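Local structure of putative TRAP PERIPLASMIC SOLUTE BINDING PROTEIN (Haemophilus influenzae, 4PBQ) at residues V148-K153 with E219-I224; K110-A115 with Y141-F146; G78-T83 with E132-K137; T25-G30 with H57-R62. The protein binds L-gulonate and probably delivers it, as the periplasmic solute-binding component, to a TRAP-type membrane transporter. All coordinates share one frame; numbering follows the deposited sequence. Where two conformers were deposited one is given.

Contact 1. Residues V148-K153 with E219-I224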
loop_
_atom_site.group_PDB
_atom_site.type_symbol
_atom_site.label_atom_id
_atom_site.label_comp_id
_atom_site.label_asym_id
_atom_site.label_seq_id
_atom_site.Cartn_x
_atom_site.Cartn_y
_atom_site.Cartn_z
ATOM N N VAL A 148 5.105 5.178 8.194
ATOM C CA VAL A 148 5.815 5.685 9.371
ATOM C C VAL A 148 6.401 4.494 10.138
ATOM O O VAL A 148 5.985 3.349 9.946
ATOM C CB VAL A 148 4.928 6.581 10.266
ATOM C CG1 VAL A 148 4.405 7.743 9.466
ATOM C CG2 VAL A 148 3.776 5.800 10.891
ATOM N N ILE A 149 7.400 4.758 10.969
ATOM C CA ILE A 149 8.042 3.698 11.749
ATOM C C ILE A 149 7.481 3.617 13.161
ATOM O O ILE A 149 7.463 4.601 13.889
ATOM C CB ILE A 149 9.563 3.952 11.845
ATOM C CG1 ILE A 149 10.178 3.965 10.441
ATOM C CG2 ILE A 149 10.221 2.884 12.714
ATOM C CD1 ILE A 149 11.630 4.458 10.411
ATOM N N SER A 150 6.975 2.451 13.536
ATOM C CA SER A 150 6.591 2.214 14.905
ATOM C C SER A 150 7.716 1.431 15.590
ATOM O O SER A 150 8.397 0.638 14.956
ATOM C CB SER A 150 5.265 1.475 15.002
ATOM O OG SER A 150 5.325 0.156 14.523
ATOM N N SER A 151 7.899 1.645 16.881
ATOM C CA SER A 151 9.101 1.166 17.528
ATOM C C SER A 151 8.987 1.152 19.039
ATOM O O SER A 151 8.422 2.068 19.634
ATOM C CB SER A 151 10.268 2.081 17.128
ATOM O OG SER A 151 11.445 1.642 17.753
ATOM N N ASN A 152 9.591 0.147 19.670
ATOM C CA ASN A 152 9.736 0.118 21.120
ATOM C C ASN A 152 10.816 1.090 21.571
ATOM O O ASN A 152 10.891 1.426 22.740
ATOM C CB ASN A 152 10.146 -1.261 21.611
ATOM C CG ASN A 152 9.087 -2.314 21.374
ATOM O OD1 ASN A 152 7.897 -2.022 21.375
ATOM N ND2 ASN A 152 9.520 -3.545 21.182
ATOM N N LYS A 153 11.656 1.498 20.625
ATOM C CA LYS A 153 12.826 2.321 20.907
ATOM C C LYS A 153 12.642 3.719 20.316
ATOM O O LYS A 153 12.248 3.852 19.174
ATOM C CB LYS A 153 14.075 1.682 20.269
ATOM C CG LYS A 153 14.523 0.332 20.861
ATOM C CD LYS A 153 15.710 -0.242 20.069
ATOM C CE LYS A 153 16.213 -1.585 20.616
ATOM N NZ LYS A 153 17.080 -2.318 19.607
ATOM N N GLU A 219 -0.811 -0.404 20.358
ATOM C CA GLU A 219 -0.890 -0.792 21.755
ATOM C C GLU A 219 0.404 -1.451 22.240
ATOM O O GLU A 219 0.636 -1.540 23.436
ATOM C CB GLU A 219 -2.066 -1.736 21.959
ATOM C CG GLU A 219 -3.411 -1.059 21.752
ATOM C CD GLU A 219 -4.565 -1.957 22.149
ATOM O OE1 GLU A 219 -4.528 -3.158 21.821
ATOM O OE2 GLU A 219 -5.492 -1.462 22.812
ATOM N N VAL A 220 1.226 -1.903 21.301
ATOM C CA VAL A 220 2.485 -2.569 21.632
ATOM C C VAL A 220 3.691 -1.861 21.016
ATOM O O VAL A 220 4.773 -2.437 20.910
ATOM C CB VAL A 220 2.483 -4.060 21.199
ATOM C CG1 VAL A 220 1.467 -4.867 22.026
ATOM C CG2 VAL A 220 2.213 -4.211 19.695
ATOM N N GLN A 221 3.502 -0.608 20.619
ATOM C CA GLN A 221 4.570 0.189 20.020
ATOM C C GLN A 221 4.488 1.607 20.551
ATOM O O GLN A 221 3.719 2.418 20.034
ATOM C CB GLN A 221 4.447 0.188 18.498
ATOM C CG GLN A 221 4.572 -1.170 17.832
ATOM C CD GLN A 221 6.020 -1.516 17.513
ATOM O OE1 GLN A 221 6.456 -1.403 16.368
ATOM N NE2 GLN A 221 6.766 -1.903 18.530
ATOM N N LYS A 222 5.320 1.909 21.539
ATOM C CA LYS A 222 5.285 3.207 22.232
ATOM C C LYS A 222 5.540 4.360 21.267
ATOM O O LYS A 222 4.838 5.364 21.297
ATOM C CB LYS A 222 6.327 3.236 23.342
ATOM C CG LYS A 222 6.312 4.514 24.190
ATOM C CD LYS A 222 7.250 4.365 25.403
ATOM C CE LYS A 222 6.924 5.347 26.530
ATOM N NZ LYS A 222 7.658 6.645 26.425
ATOM N N TYR A 223 6.554 4.219 20.419
ATOM C CA TYR A 223 6.981 5.326 19.584
ATOM C C TYR A 223 6.538 5.183 18.158
ATOM O O TYR A 223 6.576 4.098 17.573
ATOM C CB TYR A 223 8.511 5.497 19.634
ATOM C CG TYR A 223 9.042 5.706 21.033
ATOM C CD1 TYR A 223 8.999 6.952 21.626
ATOM C CD2 TYR A 223 9.550 4.647 21.761
ATOM C CE1 TYR A 223 9.473 7.152 22.911
ATOM C CE2 TYR A 223 10.015 4.826 23.049
ATOM C CZ TYR A 223 9.978 6.084 23.617
ATOM O OH TYR A 223 10.443 6.267 24.899
ATOM N N ILE A 224 6.120 6.303 17.600
ATOM C CA ILE A 224 5.804 6.386 16.183
ATOM C C ILE A 224 6.593 7.530 15.616
ATOM O O ILE A 224 6.481 8.674 16.059
ATOM C CB ILE A 224 4.288 6.572 15.933
ATOM C CG1 ILE A 224 3.514 5.394 16.515
ATOM C CG2 ILE A 224 4.017 6.698 14.445
ATOM C CD1 ILE A 224 2.003 5.533 16.440
#
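Ser151 and Tyr223 join the end of the long strand 136-151 to the short strand 223-225 as an antiparallel hydrogen-bonded pair within the mixed sheet of this TRAP-type solute-binding fold, where strand 223-225 lies between 136-151 and 286-288. Two backbone bonds close the pair: Ser151 N to Tyr223 O at 2.9 Å, rather bent, and Tyr223 N to Ser151 O at 3.0 Å. Next along, Ser150 and Ile224 form the non-hydrogen-bonded pair, whose CA atoms come to 4.4 Å of each other, with CA-H...O contacts from Ser150 CA to Tyr223 O and from Ile224 CA to Ile149 O.

The apolar part is small. Val148 CG2 meets Ile224 CG2 at 3.7 Å, and Tyr209 and Ile212 of helix 209-214 pack on both residues. The Tyr223 ring has Ser151 O and Asn152 O at its edge, near the ring plane, while the aliphatic part of Lys222 covers one face.

Polar side chains act on the side of Ser150. The Gln221 chain bends at chi2 (-88°), bringing its OE1 to Ser150 OG; its NE2 bonds to Val220 O and Asp203 O, which fixes the amide's rotation. Ser150 OG, also bonded to Gln205, donates to Gln221 OE1 at 2.7 Å, tilted 18° from the carbonyl plane.

Contact 2. Residues K110-A115 with Y141-F146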
loop_
_atom_site.group_PDB
_atom_site.type_symbol
_atom_site.label_atom_id
_atom_site.label_comp_id
_atom_site.label_asym_id
_atom_site.label_seq_id
_atom_site.Cartn_x
_atom_site.Cartn_y
_atom_site.Cartn_z
ATOM N N LYS A 110 5.671 14.134 -2.507
ATOM C CA LYS A 110 5.811 15.109 -1.408
ATOM C C LYS A 110 4.677 15.082 -0.378
ATOM O O LYS A 110 4.892 15.421 0.789
ATOM C CB LYS A 110 5.998 16.536 -1.961
ATOM C CG LYS A 110 4.718 17.273 -2.350
ATOM C CD LYS A 110 5.037 18.658 -2.961
ATOM C CE LYS A 110 3.861 19.622 -2.815
ATOM N NZ LYS A 110 3.050 19.710 -4.042
ATOM N N ASP A 111 3.485 14.661 -0.811
ATOM C CA ASP A 111 2.315 14.598 0.055
ATOM C C ASP A 111 1.213 13.765 -0.608
ATOM O O ASP A 111 1.378 13.296 -1.738
ATOM C CB ASP A 111 1.813 16.006 0.434
ATOM C CG ASP A 111 1.516 16.898 -0.771
ATOM O OD1 ASP A 111 1.043 16.410 -1.822
ATOM O OD2 ASP A 111 1.739 18.131 -0.653
ATOM N N ASN A 112 0.113 13.569 0.106
ATOM C CA ASN A 112 -0.981 12.735 -0.390
ATOM C C ASN A 112 -1.544 13.237 -1.728
ATOM O O ASN A 112 -1.790 12.444 -2.643
ATOM C CB ASN A 112 -2.128 12.674 0.613
ATOM C CG ASN A 112 -1.782 11.895 1.866
ATOM O OD1 ASN A 112 -0.999 10.943 1.834
ATOM N ND2 ASN A 112 -2.389 12.281 2.978
ATOM N N GLN A 113 -1.750 14.551 -1.837
ATOM C CA GLN A 113 -2.336 15.094 -3.051
ATOM C C GLN A 113 -1.416 14.876 -4.261
ATOM O O GLN A 113 -1.889 14.589 -5.350
ATOM C CB GLN A 113 -2.738 16.563 -2.869
ATOM C CG GLN A 113 -4.113 16.726 -2.194
ATOM C CD GLN A 113 -5.285 16.200 -3.054
ATOM O OE1 GLN A 113 -5.310 16.383 -4.276
ATOM N NE2 GLN A 113 -6.253 15.542 -2.410
ATOM N N GLU A 114 -0.103 14.980 -4.069
ATOM C CA GLU A 114 0.816 14.724 -5.184
ATOM C C GLU A 114 0.840 13.236 -5.576
ATOM O O GLU A 114 0.908 12.905 -6.767
ATOM C CB GLU A 114 2.237 15.207 -4.851
ATOM C CG GLU A 114 3.262 14.923 -5.959
ATOM C CD GLU A 114 4.548 15.676 -5.740
ATOM O OE1 GLU A 114 4.591 16.879 -6.109
ATOM O OE2 GLU A 114 5.505 15.086 -5.183
ATOM N N ALA A 115 0.783 12.342 -4.584
ATOM C CA ALA A 115 0.710 10.920 -4.866
ATOM C C ALA A 115 -0.528 10.633 -5.714
ATOM O O ALA A 115 -0.459 9.878 -6.690
ATOM C CB ALA A 115 0.688 10.099 -3.574
ATOM N N TYR A 141 -6.198 2.980 -8.501
ATOM C CA TYR A 141 -5.191 3.264 -7.493
ATOM C C TYR A 141 -5.815 4.034 -6.334
ATOM O O TYR A 141 -6.224 5.210 -6.494
ATOM C CB TYR A 141 -4.119 4.161 -8.089
ATOM C CG TYR A 141 -3.172 3.518 -9.074
ATOM C CD1 TYR A 141 -2.110 2.723 -8.645
ATOM C CD2 TYR A 141 -3.316 3.755 -10.432
ATOM C CE1 TYR A 141 -1.236 2.163 -9.561
ATOM C CE2 TYR A 141 -2.435 3.220 -11.359
ATOM C CZ TYR A 141 -1.394 2.435 -10.916
ATOM O OH TYR A 141 -0.529 1.891 -11.831
ATOM N N GLY A 142 -5.906 3.371 -5.189
ATOM C CA GLY A 142 -6.336 3.998 -3.958
ATOM C C GLY A 142 -5.168 4.242 -3.024
ATOM O O GLY A 142 -4.021 3.931 -3.341
HETATM N N MSE A 143 -5.478 4.740 -1.837
HETATM C CA MSE A 143 -4.468 5.145 -0.869
HETATM C C MSE A 143 -4.476 4.281 0.386
HETATM O O MSE A 143 -5.510 4.054 1.013
HETATM C CB MSE A 143 -4.696 6.629 -0.502
HETATM C CG MSE A 143 -3.959 7.102 0.720
HETATM SE SE MSE A 143 -4.267 8.977 1.190
HETATM C CE MSE A 143 -3.965 8.864 3.079
ATOM N N ASN A 144 -3.297 3.763 0.738
ATOM C CA ASN A 144 -3.070 3.294 2.087
ATOM C C ASN A 144 -2.293 4.365 2.867
ATOM O O ASN A 144 -2.610 4.658 4.010
ATOM C CB ASN A 144 -2.371 1.931 2.079
ATOM C CG ASN A 144 -3.315 0.816 1.713
ATOM O OD1 ASN A 144 -4.500 0.915 1.977
ATOM N ND2 ASN A 144 -2.807 -0.233 1.097
ATOM N N GLY A 145 -1.287 4.967 2.221
ATOM C CA GLY A 145 -0.697 6.181 2.732
ATOM C C GLY A 145 0.812 6.146 2.888
ATOM O O GLY A 145 1.465 5.124 2.597
ATOM N N PHE A 146 1.358 7.274 3.329
ATOM C CA PHE A 146 2.773 7.294 3.682
ATOM C C PHE A 146 3.056 6.404 4.854
ATOM O O PHE A 146 2.305 6.357 5.824
ATOM C CB PHE A 146 3.221 8.702 3.979
ATOM C CG PHE A 146 3.363 9.555 2.751
ATOM C CD1 PHE A 146 4.523 9.522 1.992
ATOM C CD2 PHE A 146 2.330 10.378 2.357
ATOM C CE1 PHE A 146 4.652 10.306 0.864
ATOM C CE2 PHE A 146 2.435 11.174 1.222
ATOM C CZ PHE A 146 3.589 11.147 0.470
HETATM O O HOH W 1 -0.420 9.285 3.914
#
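Asn112 and Phe146 meet in a side-chain packing contact without a direct hydrogen bond, where the first turn of helix 112-119 sits against the middle of strand 136-151. The Phe146 ring brings its CD2-CE2 edge to the helix start: Asp111 C lies 3.4 Å from Phe146 CE2, near the ring plane, and Asn112 OD1 is 3.4 Å from Phe146 CD2. The Asn112 amide runs past the ring in the opposite direction, the two planes 31° apart. Phe231 of the neighbouring strand packs edge-to-face with the Phe146 ring.

From the other direction comes Met143, present as selenomethionine. Its CG is anti to the backbone N (chi1 166°) and the chain runs on extended, crossing the Asn112 side chain at about a right angle, with Met143 CE 3.8 Å from Asn112 ND2. Ile270 and Glu273 of helix 248-281 also touch Met143, and Asn112 ND2 donates to Glu273 OE1, so the amide is held from that side as well.

Asp111 is the N-cap of the helix, and its OD1 accepts from Glu114 N at 2.9 Å, a capping bond that ties off the first turn just where the Phe146 ring edge arrives. On the strand, Asn144 and Gly145 both face Ser232, a classic beta bulge just before Phe146. A water links the two segments: it donates to Asn112 OD1 and accepts from Phe146 N, both at 2.7 Å.

Contact 3. Residues G78-T83 with E132-K137. With SO4 (sulfate ion), chain E.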
loop_
_atom_site.group_PDB
_atom_site.type_symbol
_atom_site.label_atom_id
_atom_site.label_comp_id
_atom_site.label_asym_id
_atom_site.label_seq_id
_atom_site.Cartn_x
_atom_site.Cartn_y
_atom_site.Cartn_z
ATOM N N GLY A 78 -4.025 -15.502 -6.088
ATOM C CA GLY A 78 -5.415 -15.831 -6.388
ATOM C C GLY A 78 -5.978 -14.982 -7.518
ATOM O O GLY A 78 -6.754 -15.476 -8.339
ATOM N N LEU A 79 -5.597 -13.709 -7.578
ATOM C CA LEU A 79 -5.990 -12.847 -8.699
ATOM C C LEU A 79 -5.413 -13.409 -9.997
ATOM O O LEU A 79 -6.086 -13.497 -11.019
ATOM C CB LEU A 79 -5.502 -11.410 -8.480
ATOM C CG LEU A 79 -6.233 -10.625 -7.394
ATOM C CD1 LEU A 79 -5.403 -9.416 -6.957
ATOM C CD2 LEU A 79 -7.603 -10.170 -7.908
ATOM N N ARG A 80 -4.159 -13.833 -9.946
ATOM C CA ARG A 80 -3.530 -14.303 -11.164
ATOM C C ARG A 80 -4.124 -15.624 -11.672
ATOM O O ARG A 80 -4.265 -15.807 -12.881
ATOM C CB ARG A 80 -2.026 -14.441 -10.965
ATOM C CG ARG A 80 -1.328 -13.145 -10.571
ATOM C CD ARG A 80 0.178 -13.367 -10.507
ATOM N NE ARG A 80 0.706 -13.623 -11.840
ATOM C CZ ARG A 80 1.937 -14.070 -12.085
ATOM N NH1 ARG A 80 2.801 -14.284 -11.085
ATOM N NH2 ARG A 80 2.307 -14.296 -13.339
ATOM N N ASN A 81 -4.490 -16.539 -10.779
ATOM C CA ASN A 81 -5.042 -17.817 -11.217
ATOM C C ASN A 81 -6.568 -17.848 -11.305
ATOM O O ASN A 81 -7.151 -18.853 -11.716
ATOM C CB ASN A 81 -4.490 -18.995 -10.377
ATOM C CG ASN A 81 -4.958 -18.988 -8.929
ATOM O OD1 ASN A 81 -6.037 -18.490 -8.604
ATOM N ND2 ASN A 81 -4.133 -19.567 -8.036
ATOM N N GLY A 82 -7.211 -16.751 -10.910
ATOM C CA GLY A 82 -8.661 -16.642 -10.991
ATOM C C GLY A 82 -9.477 -17.200 -9.837
ATOM O O GLY A 82 -10.691 -17.024 -9.819
ATOM N N THR A 83 -8.840 -17.818 -8.846
ATOM C CA THR A 83 -9.580 -18.375 -7.724
ATOM C C THR A 83 -9.963 -17.328 -6.699
ATOM O O THR A 83 -10.788 -17.586 -5.825
ATOM C CB THR A 83 -8.792 -19.486 -7.023
ATOM O OG1 THR A 83 -7.582 -18.948 -6.494
ATOM C CG2 THR A 83 -8.484 -20.607 -8.013
ATOM N N GLU A 132 -1.836 -6.784 -16.907
ATOM C CA GLU A 132 -2.606 -7.763 -17.671
ATOM C C GLU A 132 -1.749 -8.922 -18.197
ATOM O O GLU A 132 -2.231 -10.045 -18.343
ATOM C CB GLU A 132 -3.388 -7.075 -18.800
ATOM C CG GLU A 132 -4.437 -6.144 -18.204
ATOM C CD GLU A 132 -5.113 -5.240 -19.216
ATOM O OE1 GLU A 132 -5.415 -5.720 -20.324
ATOM O OE2 GLU A 132 -5.348 -4.052 -18.876
ATOM N N LYS A 133 -0.483 -8.646 -18.465
ATOM C CA LYS A 133 0.466 -9.678 -18.872
ATOM C C LYS A 133 0.619 -10.775 -17.814
ATOM O O LYS A 133 1.011 -11.910 -18.122
ATOM C CB LYS A 133 1.833 -9.030 -19.119
ATOM C CG LYS A 133 2.953 -9.988 -19.434
ATOM C CD LYS A 133 4.224 -9.208 -19.801
ATOM C CE LYS A 133 5.404 -10.128 -20.136
ATOM N NZ LYS A 133 6.595 -9.334 -20.572
ATOM N N TYR A 134 0.306 -10.438 -16.576
ATOM C CA TYR A 134 0.442 -11.369 -15.451
ATOM C C TYR A 134 -0.909 -11.787 -14.886
ATOM O O TYR A 134 -0.989 -12.320 -13.768
ATOM C CB TYR A 134 1.307 -10.734 -14.360
ATOM C CG TYR A 134 2.631 -10.294 -14.921
ATOM C CD1 TYR A 134 3.631 -11.220 -15.173
ATOM C CD2 TYR A 134 2.866 -8.973 -15.249
ATOM C CE1 TYR A 134 4.843 -10.828 -15.724
ATOM C CE2 TYR A 134 4.061 -8.576 -15.790
ATOM C CZ TYR A 134 5.054 -9.512 -16.025
ATOM O OH TYR A 134 6.273 -9.125 -16.577
ATOM N N GLY A 135 -1.978 -11.505 -15.623
ATOM C CA GLY A 135 -3.288 -12.033 -15.279
ATOM C C GLY A 135 -4.159 -11.108 -14.438
ATOM O O GLY A 135 -5.179 -11.538 -13.890
ATOM N N ILE A 136 -3.792 -9.845 -14.350
ATOM C CA ILE A 136 -4.527 -8.950 -13.458
ATOM C C ILE A 136 -4.973 -7.706 -14.201
ATOM O O ILE A 136 -4.175 -7.068 -14.898
ATOM C CB ILE A 136 -3.682 -8.574 -12.219
ATOM C CG1 ILE A 136 -3.413 -9.795 -11.347
ATOM C CG2 ILE A 136 -4.380 -7.511 -11.378
ATOM C CD1 ILE A 136 -2.445 -9.545 -10.169
ATOM N N LYS A 137 -6.249 -7.352 -14.029
ATOM C CA LYS A 137 -6.768 -6.081 -14.509
ATOM C C LYS A 137 -6.833 -5.070 -13.363
ATOM O O LYS A 137 -7.504 -5.283 -12.346
ATOM C CB LYS A 137 -8.155 -6.277 -15.115
ATOM C CG LYS A 137 -8.896 -4.993 -15.418
ATOM C CD LYS A 137 -8.297 -4.244 -16.611
ATOM C CE LYS A 137 -9.116 -2.966 -16.848
ATOM N NZ LYS A 137 -8.682 -2.288 -18.096
HETATM S S SO4 E . 5.619 -16.039 -13.117
HETATM O O1 SO4 E . 4.883 -15.163 -14.022
HETATM O O2 SO4 E . 5.445 -17.422 -13.561
HETATM O O3 SO4 E . 5.152 -15.921 -11.736
HETATM O O4 SO4 E . 7.032 -15.664 -13.152
HETATM O O HOH W 2 -6.018 -14.190 -14.382
#
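Arg80, near the end of helix 72-81, reaches across to the turn that leads into strand 136-151 and takes hold of Tyr134 through its backbone. CG stands beside the backbone N and anti to the carbonyl carbon (chi1 -59°), and the chain bends at chi3 (68°), which turns the guanidinium along the Tyr134 side chain. Arg80 NE donates to Tyr134 O at 2.9 Å, on a lone pair in the carbonyl plane. The two side chains then run side by side in the same direction, their flat groups 79° apart, with Arg80 NH2 3.8 Å from Tyr134 CD1 at the ring edge. Lys133 CG lies over one face of that ring, and Tyr134 OH bonds to Asp97.

Deeper in, Ile136 crosses the arginine stem: its CD1 is 3.8 Å from Arg80 CG, and its CG1 packs on Leu79 CB at 3.9 Å. Gly135, without a CB that would press on Arg80 O, lets the backbones draw close, its CA 4.7 Å from Arg80 CA.

The far edge of the guanidinium holds a sulfate, probably from the crystallisation liquor, in a two-pronged grip: NH1 donates to O3, and NH2 to O1 at 2.8 Å, almost straight. With NE given to the Tyr134 carbonyl, one N-H each of NH1 and NH2 points at the sulfate, which probably makes this corner attractive to anions.

Contact 4. Residues T25-G30 with H57-R62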
loop_
_atom_site.group_PDB
_atom_site.type_symbol
_atom_site.label_atom_id
_atom_site.label_comp_id
_atom_site.label_asym_id
_atom_site.label_seq_id
_atom_site.Cartn_x
_atom_site.Cartn_y
_atom_site.Cartn_z
ATOM N N THR A 25 -23.062 -14.098 -11.042
ATOM C CA THR A 25 -21.607 -14.194 -10.893
ATOM C C THR A 25 -21.173 -13.680 -9.521
ATOM O O THR A 25 -21.491 -12.554 -9.135
ATOM C CB THR A 25 -20.894 -13.405 -12.016
ATOM O OG1 THR A 25 -21.215 -13.983 -13.290
ATOM C CG2 THR A 25 -19.391 -13.429 -11.823
ATOM N N ILE A 26 -20.460 -14.522 -8.784
ATOM C CA ILE A 26 -20.013 -14.179 -7.459
ATOM C C ILE A 26 -18.536 -13.859 -7.518
ATOM O O ILE A 26 -17.721 -14.718 -7.868
ATOM C CB ILE A 26 -20.241 -15.315 -6.467
ATOM C CG1 ILE A 26 -21.736 -15.603 -6.358
ATOM C CG2 ILE A 26 -19.702 -14.939 -5.117
ATOM C CD1 ILE A 26 -22.035 -16.873 -5.641
ATOM N N ILE A 27 -18.221 -12.605 -7.210
ATOM C CA ILE A 27 -16.852 -12.107 -7.206
ATOM C C ILE A 27 -16.366 -11.910 -5.765
ATOM O O ILE A 27 -16.834 -11.025 -5.054
ATOM C CB ILE A 27 -16.813 -10.810 -7.993
ATOM C CG1 ILE A 27 -17.057 -11.128 -9.473
ATOM C CG2 ILE A 27 -15.492 -10.103 -7.826
ATOM C CD1 ILE A 27 -17.213 -9.917 -10.325
ATOM N N LYS A 28 -15.428 -12.752 -5.330
ATOM C CA LYS A 28 -14.887 -12.640 -3.988
ATOM C C LYS A 28 -13.797 -11.585 -4.076
ATOM O O LYS A 28 -13.012 -11.599 -5.021
ATOM C CB LYS A 28 -14.259 -13.948 -3.499
ATOM C CG LYS A 28 -15.207 -15.137 -3.446
ATOM C CD LYS A 28 -14.549 -16.355 -2.780
ATOM C CE LYS A 28 -13.282 -16.817 -3.496
ATOM N NZ LYS A 28 -13.546 -17.256 -4.884
ATOM N N LEU A 29 -13.795 -10.676 -3.119
ATOM C CA LEU A 29 -12.835 -9.558 -3.093
ATOM C C LEU A 29 -12.095 -9.561 -1.769
ATOM O O LEU A 29 -12.666 -9.278 -0.693
ATOM C CB LEU A 29 -13.567 -8.232 -3.305
ATOM C CG LEU A 29 -12.667 -7.031 -3.603
ATOM C CD1 LEU A 29 -13.543 -5.937 -4.185
ATOM C CD2 LEU A 29 -11.905 -6.536 -2.389
ATOM N N GLY A 30 -10.804 -9.879 -1.824
ATOM C CA GLY A 30 -10.032 -10.007 -0.604
ATOM C C GLY A 30 -9.027 -8.887 -0.412
ATOM O O GLY A 30 -8.480 -8.389 -1.373
ATOM N N HIS A 57 -28.268 -6.870 -10.166
ATOM C CA HIS A 57 -27.794 -7.924 -9.275
ATOM C C HIS A 57 -27.220 -9.171 -9.985
ATOM O O HIS A 57 -27.197 -10.267 -9.429
ATOM C CB HIS A 57 -28.922 -8.294 -8.316
ATOM C CG HIS A 57 -29.249 -7.199 -7.352
ATOM N ND1 HIS A 57 -30.225 -6.253 -7.594
ATOM C CD2 HIS A 57 -28.694 -6.872 -6.159
ATOM C CE1 HIS A 57 -30.272 -5.406 -6.581
ATOM N NE2 HIS A 57 -29.353 -5.760 -5.699
ATOM N N LYS A 58 -26.699 -8.965 -11.190
ATOM C CA LYS A 58 -26.075 -10.026 -11.992
ATOM C C LYS A 58 -24.699 -10.396 -11.440
ATOM O O LYS A 58 -24.185 -11.500 -11.691
ATOM C CB LYS A 58 -25.900 -9.516 -13.415
ATOM C CG LYS A 58 -25.193 -10.462 -14.360
ATOM C CD LYS A 58 -25.183 -9.893 -15.773
ATOM C CE LYS A 58 -24.447 -10.798 -16.754
ATOM N NZ LYS A 58 -24.547 -10.258 -18.153
ATOM N N TYR A 59 -24.096 -9.447 -10.728
ATOM C CA TYR A 59 -22.817 -9.665 -10.043
ATOM C C TYR A 59 -22.999 -9.395 -8.569
ATOM O O TYR A 59 -23.691 -8.465 -8.180
ATOM C CB TYR A 59 -21.695 -8.748 -10.590
ATOM C CG TYR A 59 -21.530 -8.904 -12.063
ATOM C CD1 TYR A 59 -22.320 -8.182 -12.931
ATOM C CD2 TYR A 59 -20.626 -9.811 -12.593
ATOM C CE1 TYR A 59 -22.223 -8.334 -14.293
ATOM C CE2 TYR A 59 -20.519 -9.976 -13.971
ATOM C CZ TYR A 59 -21.320 -9.224 -14.813
ATOM O OH TYR A 59 -21.221 -9.383 -16.184
ATOM N N GLU A 60 -22.337 -10.196 -7.750
ATOM C CA GLU A 60 -22.277 -9.951 -6.315
ATOM C C GLU A 60 -20.825 -9.795 -5.944
ATOM O O GLU A 60 -20.023 -10.640 -6.327
ATOM C CB GLU A 60 -22.865 -11.137 -5.547
ATOM C CG GLU A 60 -22.732 -11.001 -4.054
ATOM C CD GLU A 60 -23.504 -12.061 -3.294
ATOM O OE1 GLU A 60 -22.904 -13.091 -2.925
ATOM O OE2 GLU A 60 -24.712 -11.850 -3.063
ATOM N N ILE A 61 -20.490 -8.700 -5.261
ATOM C CA ILE A 61 -19.114 -8.433 -4.855
ATOM C C ILE A 61 -19.017 -8.745 -3.364
ATOM O O ILE A 61 -19.467 -7.947 -2.531
ATOM C CB ILE A 61 -18.715 -6.972 -5.103
ATOM C CG1 ILE A 61 -19.093 -6.511 -6.526
ATOM C CG2 ILE A 61 -17.221 -6.785 -4.808
ATOM C CD1 ILE A 61 -18.450 -7.288 -7.682
ATOM N N ARG A 62 -18.507 -9.933 -3.033
ATOM C CA ARG A 62 -18.455 -10.383 -1.629
ATOM C C ARG A 62 -17.111 -9.936 -1.012
ATOM O O ARG A 62 -16.071 -10.333 -1.484
ATOM C CB ARG A 62 -18.598 -11.904 -1.518
ATOM C CG ARG A 62 -19.911 -12.423 -2.094
ATOM C CD ARG A 62 -20.187 -13.841 -1.626
ATOM N NE ARG A 62 -20.598 -13.877 -0.223
ATOM C CZ ARG A 62 -20.534 -14.960 0.548
ATOM N NH1 ARG A 62 -20.932 -14.903 1.816
ATOM N NH2 ARG A 62 -20.079 -16.106 0.052
#
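Ile27 and Ile61 share chi1 near -60°, each with CG1 beside its backbone N, but chi2 is 173° in Ile27 and -60° in Ile61. That second turn folds Ile61 CD1 over toward its neighbour, and it lies 3.9 Å from Ile27 CB. Ile61 CG2, pointing the other way along the strand, meets Leu29 CD1 at 3.8 Å. On the same face Thr25 CB reaches Tyr59 CD2 at 3.6 Å, the two side chains lying side by side. Phe254 of helix 248-281 packs on Ile27 and Ile61 and meets the Tyr59 ring edge-to-face, while Tyr59 OH bonds to Asp250.

Strands 25-30 and 59-64 run parallel here and, with helix 38-54 between them in the chain, make a beta-alpha-beta unit at the start of the fold. Five backbone bonds zip them together in register, Thr25 opposite Tyr59 through Lys28 opposite Arg62. Thr25 N to Lys58 O is nearly straight at 2.9 Å, and the ladder ends with Leu29 N to Arg62 O at 2.8 Å.

On the opposite face Ile26 CG2 rests against the Arg62 stem, 3.7 Å from its CD. Lys28, also on that face, sends NZ to Glu85 in a salt bridge and to Thr83 O.

From the N terminus, contact 4 closes first, joining strands 25-30 and 59-64 across helix 38-54. The chain then enters helix 72-81, whose end opens contact 3; before that closes at 132-137, residues 110-115 open contact 2, so the two cross and contact 2 closes later at 141-146. Contact 1 follows in series, running from 148-153 to 219-224. Strand 136-151 is common to contacts 1, 2 and 3: its start meets a helix end, its middle a helix start and its far end strand 223-225. Contacts 3 and 4 touch and lie on the same side of the chain's centre, whereas contact 1 lies on the opposite side, its centre about 36 Å from that of contact 3.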